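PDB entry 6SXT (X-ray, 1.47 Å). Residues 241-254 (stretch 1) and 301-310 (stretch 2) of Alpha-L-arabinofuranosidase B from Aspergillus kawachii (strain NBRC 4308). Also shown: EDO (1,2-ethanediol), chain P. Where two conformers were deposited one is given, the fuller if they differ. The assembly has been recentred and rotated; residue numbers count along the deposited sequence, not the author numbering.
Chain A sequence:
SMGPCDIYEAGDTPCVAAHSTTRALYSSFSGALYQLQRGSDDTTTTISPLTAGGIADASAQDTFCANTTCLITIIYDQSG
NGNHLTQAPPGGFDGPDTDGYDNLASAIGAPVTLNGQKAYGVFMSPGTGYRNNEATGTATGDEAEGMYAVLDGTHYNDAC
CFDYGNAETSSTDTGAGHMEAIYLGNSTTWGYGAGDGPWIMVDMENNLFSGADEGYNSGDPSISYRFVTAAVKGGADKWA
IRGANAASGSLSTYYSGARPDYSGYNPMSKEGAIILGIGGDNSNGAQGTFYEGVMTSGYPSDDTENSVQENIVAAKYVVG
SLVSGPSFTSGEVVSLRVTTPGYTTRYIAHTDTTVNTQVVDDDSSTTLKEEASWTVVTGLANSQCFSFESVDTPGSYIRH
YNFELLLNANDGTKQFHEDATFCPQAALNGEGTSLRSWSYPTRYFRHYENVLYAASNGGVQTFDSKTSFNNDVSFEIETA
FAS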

ATOM      1  N   ILE A 241      13.604  11.648  14.705  1.00 16.10           N
ATOM      2  CA  ILE A 241      13.430  10.716  13.570  1.00 16.43           C
ATOM      3  C   ILE A 241      14.558   9.720  13.687  1.00 16.19           C
ATOM      4  O   ILE A 241      15.711  10.133  13.651  1.00 16.23           O
ATOM      5  CB  ILE A 241      13.522  11.397  12.206  1.00 17.02           C
ATOM      6  CG1 ILE A 241      12.442  12.476  12.036  1.00 17.74           C
ATOM      7  CG2 ILE A 241      13.528  10.374  11.086  1.00 19.14           C
ATOM      8  CD1 ILE A 241      12.652  13.337  10.835  1.00 18.76           C
ATOM      9  N   ARG A 242      14.207   8.442  13.665  1.00 15.60           N
ATOM     10  CA  ARG A 242      15.212   7.368  13.590  1.00 15.38           C
ATOM     11  C   ARG A 242      14.791   6.393  12.490  1.00 17.12           C
ATOM     12  O   ARG A 242      13.578   6.222  12.282  1.00 16.56           O
ATOM     13  CB  ARG A 242      15.310   6.668  14.941  1.00 16.38           C
ATOM     14  CG  ARG A 242      15.650   7.605  16.074  1.00 16.70           C
ATOM     15  CD  ARG A 242      15.838   6.911  17.405  1.00 17.89           C
ATOM     16  NE  ARG A 242      17.102   6.177  17.461  1.00 17.17           N
ATOM     17  CZ  ARG A 242      17.331   5.107  18.209  1.00 17.35           C
ATOM     18  NH1 ARG A 242      16.398   4.558  18.959  1.00 17.85           N
ATOM     19  NH2 ARG A 242      18.538   4.572  18.171  1.00 16.97           N
ATOM     20  N   GLY A 243      15.745   5.788  11.826  1.00 16.24           N
ATOM     21  CA  GLY A 243      15.460   4.897  10.709  1.00 18.26           C
ATOM     22  C   GLY A 243      16.411   3.722  10.745  1.00 16.00           C
ATOM     23  O   GLY A 243      17.557   3.837  11.159  1.00 16.34           O
ATOM     24  N   ALA A 244      15.952   2.622  10.219  1.00 16.29           N
ATOM     25  CA  ALA A 244      16.745   1.372  10.100  1.00 15.21           C
ATOM     26  C   ALA A 244      16.277   0.603   8.891  1.00 16.80           C
ATOM     27  O   ALA A 244      15.138   0.780   8.427  1.00 16.75           O
ATOM     28  CB  ALA A 244      16.592   0.484  11.298  1.00 16.40           C
ATOM     29  N   ASN A 245      17.160  -0.299   8.415  1.00 15.78           N
ATOM     30  CA  ASN A 245      16.749  -1.446   7.582  1.00 15.52           C
ATOM     31  C   ASN A 245      16.028  -2.419   8.485  1.00 15.32           C
ATOM     32  O   ASN A 245      16.597  -2.924   9.421  1.00 15.90           O
ATOM     33  CB  ASN A 245      18.018  -2.078   6.999  1.00 15.38           C
ATOM     34  CG  ASN A 245      17.686  -3.178   6.009  1.00 16.84           C
ATOM     35  OD1 ASN A 245      16.556  -3.662   5.968  1.00 16.85           O
ATOM     36  ND2 ASN A 245      18.716  -3.647   5.292  1.00 20.71           N
ATOM     37  N   ALA A 246      14.722  -2.625   8.273  1.00 15.51           N
ATOM     38  CA  ALA A 246      13.936  -3.521   9.123  1.00 15.41           C
ATOM     39  C   ALA A 246      14.438  -4.970   8.996  1.00 17.07           C
ATOM     40  O   ALA A 246      14.091  -5.787   9.889  1.00 17.30           O
ATOM     41  CB  ALA A 246      12.485  -3.432   8.740  1.00 16.48           C
ATOM     42  N   ALA A 247      15.210  -5.280   7.948  1.00 16.28           N
ATOM     43  CA  ALA A 247      15.764  -6.642   7.760  1.00 16.71           C
ATOM     44  C   ALA A 247      17.145  -6.791   8.384  1.00 19.33           C
ATOM     45  O   ALA A 247      17.604  -7.915   8.531  1.00 19.25           O
ATOM     46  CB  ALA A 247      15.790  -6.964   6.302  1.00 18.00           C
ATOM     47  N   SER A 248      17.815  -5.731   8.808  1.00 17.73           N
ATOM     48  CA  SER A 248      19.226  -5.881   9.254  1.00 18.85           C
ATOM     49  C   SER A 248      19.692  -4.679  10.080  1.00 18.78           C
ATOM     50  O   SER A 248      19.541  -3.555   9.558  1.00 20.42           O
ATOM     51  CB  SER A 248      20.115  -6.044   8.061  1.00 22.28           C
ATOM     52  OG  SER A 248      21.409  -6.432   8.539  1.00 25.86           O
ATOM     53  N   GLY A 249      20.349  -4.926  11.213  1.00 20.03           N
ATOM     54  CA  GLY A 249      21.115  -3.854  11.864  1.00 19.48           C
ATOM     55  C   GLY A 249      20.256  -2.961  12.720  1.00 18.74           C
ATOM     56  O   GLY A 249      19.158  -3.352  13.184  1.00 19.16           O
ATOM     57  N   SER A 250      20.755  -1.744  12.983  1.00 17.93           N
ATOM     58  CA  SER A 250      20.226  -0.901  14.068  1.00 18.10           C
ATOM     59  C   SER A 250      19.579   0.365  13.491  1.00 16.67           C
ATOM     60  O   SER A 250      19.756   0.662  12.319  1.00 18.06           O
ATOM     61  CB  SER A 250      21.339  -0.611  15.101  1.00 25.10           C
ATOM     62  OG  SER A 250      22.484  -0.193  14.424  1.00 33.93           O
ATOM     63  N   LEU A 251      18.852   1.043  14.381  1.00 17.20           N
ATOM     64  CA  LEU A 251      18.336   2.408  14.135  1.00 18.08           C
ATOM     65  C   LEU A 251      19.494   3.398  14.176  1.00 19.51           C
ATOM     66  O   LEU A 251      20.372   3.284  15.060  1.00 21.97           O
ATOM     67  CB  LEU A 251      17.327   2.785  15.200  1.00 17.75           C
ATOM     68  CG  LEU A 251      15.981   2.071  15.090  1.00 17.39           C
ATOM     69  CD1 LEU A 251      15.211   2.128  16.410  1.00 20.03           C
ATOM     70  CD2 LEU A 251      15.128   2.610  13.978  1.00 18.75           C
ATOM     71  N   SER A 252      19.452   4.355  13.275  1.00 16.17           N
ATOM     72  CA  SER A 252      20.310   5.560  13.321  1.00 16.62           C
ATOM     73  C   SER A 252      19.396   6.752  13.552  1.00 17.87           C
ATOM     74  O   SER A 252      18.204   6.729  13.141  1.00 16.88           O
ATOM     75  CB  SER A 252      21.080   5.726  12.097  1.00 19.89           C
ATOM     76  OG  SER A 252      22.008   4.660  11.965  1.00 22.47           O
ATOM     77  N   THR A 253      19.906   7.781  14.219  1.00 16.09           N
ATOM     78  CA  THR A 253      19.112   8.968  14.522  1.00 15.96           C
ATOM     79  C   THR A 253      19.392  10.030  13.466  1.00 19.14           C
ATOM     80  O   THR A 253      20.564  10.415  13.288  1.00 20.32           O
ATOM     81  CB  THR A 253      19.369   9.441  15.949  1.00 16.84           C
ATOM     82  OG1 THR A 253      18.992   8.389  16.831  1.00 17.85           O
ATOM     83  CG2 THR A 253      18.607  10.713  16.230  1.00 17.77           C
ATOM     84  N   TYR A 254      18.370  10.470  12.758  1.00 17.23           N
ATOM     85  CA  TYR A 254      18.594  11.498  11.721  0.50 16.71           C
ATOM     86  C   TYR A 254      18.097  12.865  12.165  1.00 17.19           C
ATOM     87  O   TYR A 254      18.579  13.871  11.582  1.00 17.51           O
ATOM     88  CB  TYR A 254      18.061  10.999  10.389  0.50 16.88           C
ATOM     89  CG  TYR A 254      18.755   9.735   9.982  0.50 16.55           C
ATOM     90  CD1 TYR A 254      20.104   9.753   9.685  0.50 18.54           C
ATOM     91  CD2 TYR A 254      18.070   8.533   9.889  0.50 17.71           C
ATOM     92  CE1 TYR A 254      20.770   8.605   9.308  0.50 20.66           C
ATOM     93  CE2 TYR A 254      18.739   7.370   9.529  0.50 18.00           C
ATOM     94  CZ  TYR A 254      20.085   7.411   9.227  0.50 19.28           C
ATOM     95  OH  TYR A 254      20.806   6.317   8.832  0.50 20.25           O
ATOM     96  N   SER A 301      12.641   5.682  25.236  1.00 18.09           N
ATOM     97  CA  SER A 301      14.119   5.771  25.238  1.00 17.87           C
ATOM     98  C   SER A 301      14.665   5.214  23.924  1.00 16.60           C
ATOM     99  O   SER A 301      14.057   4.363  23.270  1.00 17.15           O
ATOM    100  CB  SER A 301      14.717   5.067  26.396  1.00 18.76           C
ATOM    101  OG  SER A 301      14.530   3.647  26.325  1.00 19.72           O
ATOM    102  N   ASP A 302      15.870   5.658  23.562  1.00 16.99           N
ATOM    103  CA  ASP A 302      16.583   5.058  22.435  1.00 16.98           C
ATOM    104  C   ASP A 302      16.733   3.549  22.684  1.00 17.47           C
ATOM    105  O   ASP A 302      16.617   2.783  21.695  1.00 17.99           O
ATOM    106  CB  ASP A 302      17.958   5.666  22.131  1.00 18.16           C
ATOM    107  CG  ASP A 302      17.940   7.046  21.505  1.00 21.30           C
ATOM    108  OD1 ASP A 302      16.814   7.639  21.378  1.00 21.77           O
ATOM    109  OD2 ASP A 302      19.011   7.508  21.091  1.00 18.93           O
ATOM    110  N   ASP A 303      17.029   3.159  23.922  1.00 18.42           N
ATOM    111  CA  ASP A 303      17.248   1.733  24.264  0.50 20.01           C
ATOM    112  C   ASP A 303      15.979   0.932  23.947  1.00 18.05           C
ATOM    113  O   ASP A 303      16.089  -0.159  23.384  1.00 18.79           O
ATOM    114  CB  ASP A 303      17.576   1.553  25.744  0.50 24.69           C
ATOM    115  CG  ASP A 303      17.982   0.131  26.089  0.50 30.59           C
ATOM    116  OD1 ASP A 303      19.062  -0.303  25.623  0.50 35.63           O
ATOM    117  OD2 ASP A 303      17.223  -0.529  26.834  0.50 37.86           O
ATOM    118  N   THR A 304      14.836   1.449  24.327  1.00 17.91           N
ATOM    119  CA  THR A 304      13.548   0.727  24.102  1.00 17.50           C
ATOM    120  C   THR A 304      13.376   0.547  22.605  1.00 17.53           C
ATOM    121  O   THR A 304      13.093  -0.551  22.152  1.00 16.74           O
ATOM    122  CB  THR A 304      12.397   1.516  24.691  1.00 17.83           C
ATOM    123  OG1 THR A 304      12.524   1.507  26.120  1.00 18.76           O
ATOM    124  CG2 THR A 304      11.034   1.014  24.284  1.00 18.56           C
ATOM    125  N   GLU A 305      13.529   1.613  21.831  1.00 15.81           N
ATOM    126  CA  GLU A 305      13.424   1.503  20.366  1.00 15.72           C
ATOM    127  C   GLU A 305      14.448   0.545  19.778  1.00 15.92           C
ATOM    128  O   GLU A 305      14.128  -0.199  18.853  1.00 16.47           O
ATOM    129  CB  GLU A 305      13.572   2.877  19.740  1.00 15.50           C
ATOM    130  CG  GLU A 305      12.376   3.754  20.025  1.00 16.77           C
ATOM    131  CD  GLU A 305      12.624   5.179  19.561  1.00 19.32           C
ATOM    132  OE1 GLU A 305      13.802   5.643  19.669  1.00 17.75           O
ATOM    133  OE2 GLU A 305      11.661   5.827  19.081  1.00 17.79           O
ATOM    134  N   ASN A 306      15.683   0.546  20.287  1.00 15.92           N
ATOM    135  CA  ASN A 306      16.705  -0.376  19.776  1.00 17.48           C
ATOM    136  C   ASN A 306      16.243  -1.828  19.998  1.00 16.12           C
ATOM    137  O   ASN A 306      16.486  -2.644  19.125  1.00 16.96           O
ATOM    138  CB  ASN A 306      18.037  -0.128  20.474  1.00 16.72           C
ATOM    139  CG  ASN A 306      18.667   1.217  20.132  1.00 18.08           C
ATOM    140  OD1 ASN A 306      18.341   1.844  19.114  1.00 18.52           O
ATOM    141  ND2 ASN A 306      19.629   1.641  20.989  1.00 18.19           N
ATOM    142  N   SER A 307      15.629  -2.102  21.122  1.00 16.36           N
ATOM    143  CA  SER A 307      15.137  -3.468  21.447  1.00 17.46           C
ATOM    144  C   SER A 307      14.013  -3.812  20.464  1.00 18.31           C
ATOM    145  O   SER A 307      13.923  -4.956  20.014  1.00 16.73           O
ATOM    146  CB  SER A 307      14.701  -3.609  22.875  1.00 18.42           C
ATOM    147  OG  SER A 307      15.873  -3.573  23.714  1.00 22.87           O
ATOM    148  N   VAL A 308      13.112  -2.864  20.219  1.00 16.77           N
ATOM    149  CA  VAL A 308      12.032  -3.059  19.204  1.00 16.67           C
ATOM    150  C   VAL A 308      12.640  -3.382  17.840  1.00 16.62           C
ATOM    151  O   VAL A 308      12.202  -4.314  17.147  1.00 15.94           O
ATOM    152  CB  VAL A 308      11.119  -1.827  19.145  1.00 16.02           C
ATOM    153  CG1 VAL A 308      10.158  -1.925  17.965  1.00 17.28           C
ATOM    154  CG2 VAL A 308      10.363  -1.682  20.451  1.00 16.23           C
ATOM    155  N   GLN A 309      13.670  -2.639  17.403  1.00 16.03           N
ATOM    156  CA  GLN A 309      14.320  -2.860  16.101  1.00 15.41           C
ATOM    157  C   GLN A 309      14.964  -4.258  16.057  1.00 15.34           C
ATOM    158  O   GLN A 309      14.830  -4.920  15.053  1.00 16.53           O
ATOM    159  CB  GLN A 309      15.316  -1.743  15.786  1.00 15.94           C
ATOM    160  CG  GLN A 309      16.264  -2.073  14.672  1.00 16.21           C
ATOM    161  CD  GLN A 309      15.686  -2.244  13.296  1.00 16.45           C
ATOM    162  OE1 GLN A 309      16.397  -2.669  12.352  1.00 19.29           O
ATOM    163  NE2 GLN A 309      14.464  -1.850  13.136  1.00 14.46           N
ATOM    164  N   GLU A 310      15.557  -4.699  17.175  1.00 16.59           N
ATOM    165  CA  GLU A 310      16.142  -6.065  17.242  1.00 18.53           C
ATOM    166  C   GLU A 310      15.027  -7.105  17.047  1.00 17.19           C
ATOM    167  O   GLU A 310      15.235  -8.069  16.300  1.00 18.15           O
ATOM    168  CB  GLU A 310      16.835  -6.230  18.589  1.00 23.51           C
ATOM    169  CG  GLU A 310      17.548  -7.546  18.716  1.00 31.75           C
ATOM    170  CD  GLU A 310      18.400  -7.667  19.987  1.00 46.09           C
ATOM    171  OE1 GLU A 310      18.254  -6.805  20.893  1.00 49.04           O
ATOM    172  OE2 GLU A 310      19.178  -8.626  20.059  1.00 54.36           O
TER
HETATM  173  C1  EDO P 516      20.159  17.338  10.088  1.00 38.45           C
HETATM  174  O1  EDO P 516      20.544  18.239   9.037  1.00 37.53           O
HETATM  175  C2  EDO P 516      18.763  17.338  10.668  1.00 38.47           C
HETATM  176  O2  EDO P 516      17.799  16.205  10.435  1.00 25.28           O
HETATM  177  O   HOH W   1      18.562   0.038  16.942  1.00 22.62           O
HETATM  178  O   HOH W   2      17.333   9.354  19.118  1.00 31.01           O

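A single side chain, that of Arg242, supplies every direct hydrogen bond assigned between the two stretches, and it does so by reaching from a β-strand to the first turns of a helix. Its guanidinium group meets three helix residues at once. NH1 of Arg242 lies 2.9 Å from OE1 of Glu305 in a nearly straight hydrogen bond (160° at the hydrogen) that is also a salt bridge. The same nitrogen donates to the backbone O of Asp302 at 3.3 Å, while NH2 of Arg242 bonds to OD1 of Asn306 at 2.9 Å; a weak bond from NH1 of Arg242 to that OD1 of Asn306, at 3.3 Å, accompanies it. Glu305 OE1 and Asn306 OD1 lie near the guanidinium plane, where N-H groups can point at them. The side chain of Asp302 is placed differently: its CB sits over one face of the group, and its OD1, 3.9 Å from Arg242 NH1, is well out of the plane, so this long salt bridge is a matter of charge alone.

The backbone sets Arg242 beside the helix, its CA-to-CB bond pointing toward it. Residues 241-245 form a strand that pairs with the returning segment around Ser252, with Gly243 and Ser252 exchanging backbone hydrogen bonds: N of Gly243 to O of Ser252 and N of Ser252 to O of Gly243, both 2.9 Å. A type I turn from Asn245 to Ser248 helps to reverse the chain, and Asn245 OD1 accepts a hydrogen bond from Ala247 N at 2.9 Å. The helix beginning at Asp302, with Ser301 at its N-cap position, runs at 22° to the first strand, their axes approaching to 10.4 Å. The second strand comes nearer, to 7.9 Å, and runs at 140° to the helix. Arg242 spans the wider gap, steadied by a hydrogen bond from its NE to OG1 of Thr253 at 3.0 Å.

Leu251 supplies much of the apolar contact. Its CA-to-CB bond points toward the helix, and its CD1 packs 3.8 Å from CB of Glu305 and 3.9 Å from CB of Gln309. The aliphatic portions of these polar residues thus offer the leucine a hydrocarbon surface.

Gln309 has the largest area covered by the opposing stretch, and its side chain extends to the region of the turn, near Ala244, Asn245 and Gly249. The orientation of its terminal amide is uncertain, so the polar pairing there remains open. Gly249, with a positive phi of 83°, adopts a backbone conformation that favours glycine as the chain turns a corner.

Two waters extend the polar network. Water 1 accepts from Leu251 N and donates to Asn306 OD1, both at 2.8 Å, linking the backbone of the returning segment to the same oxygen that accepts from Arg242. Water 2 lies 3.0 Å from Thr253 OG1 and donates to Asp302 OD1 at 2.9 Å, bridging side chains whose direct approach is no closer than 4.4 Å, between Thr253 OG1 and Asp302 OD2.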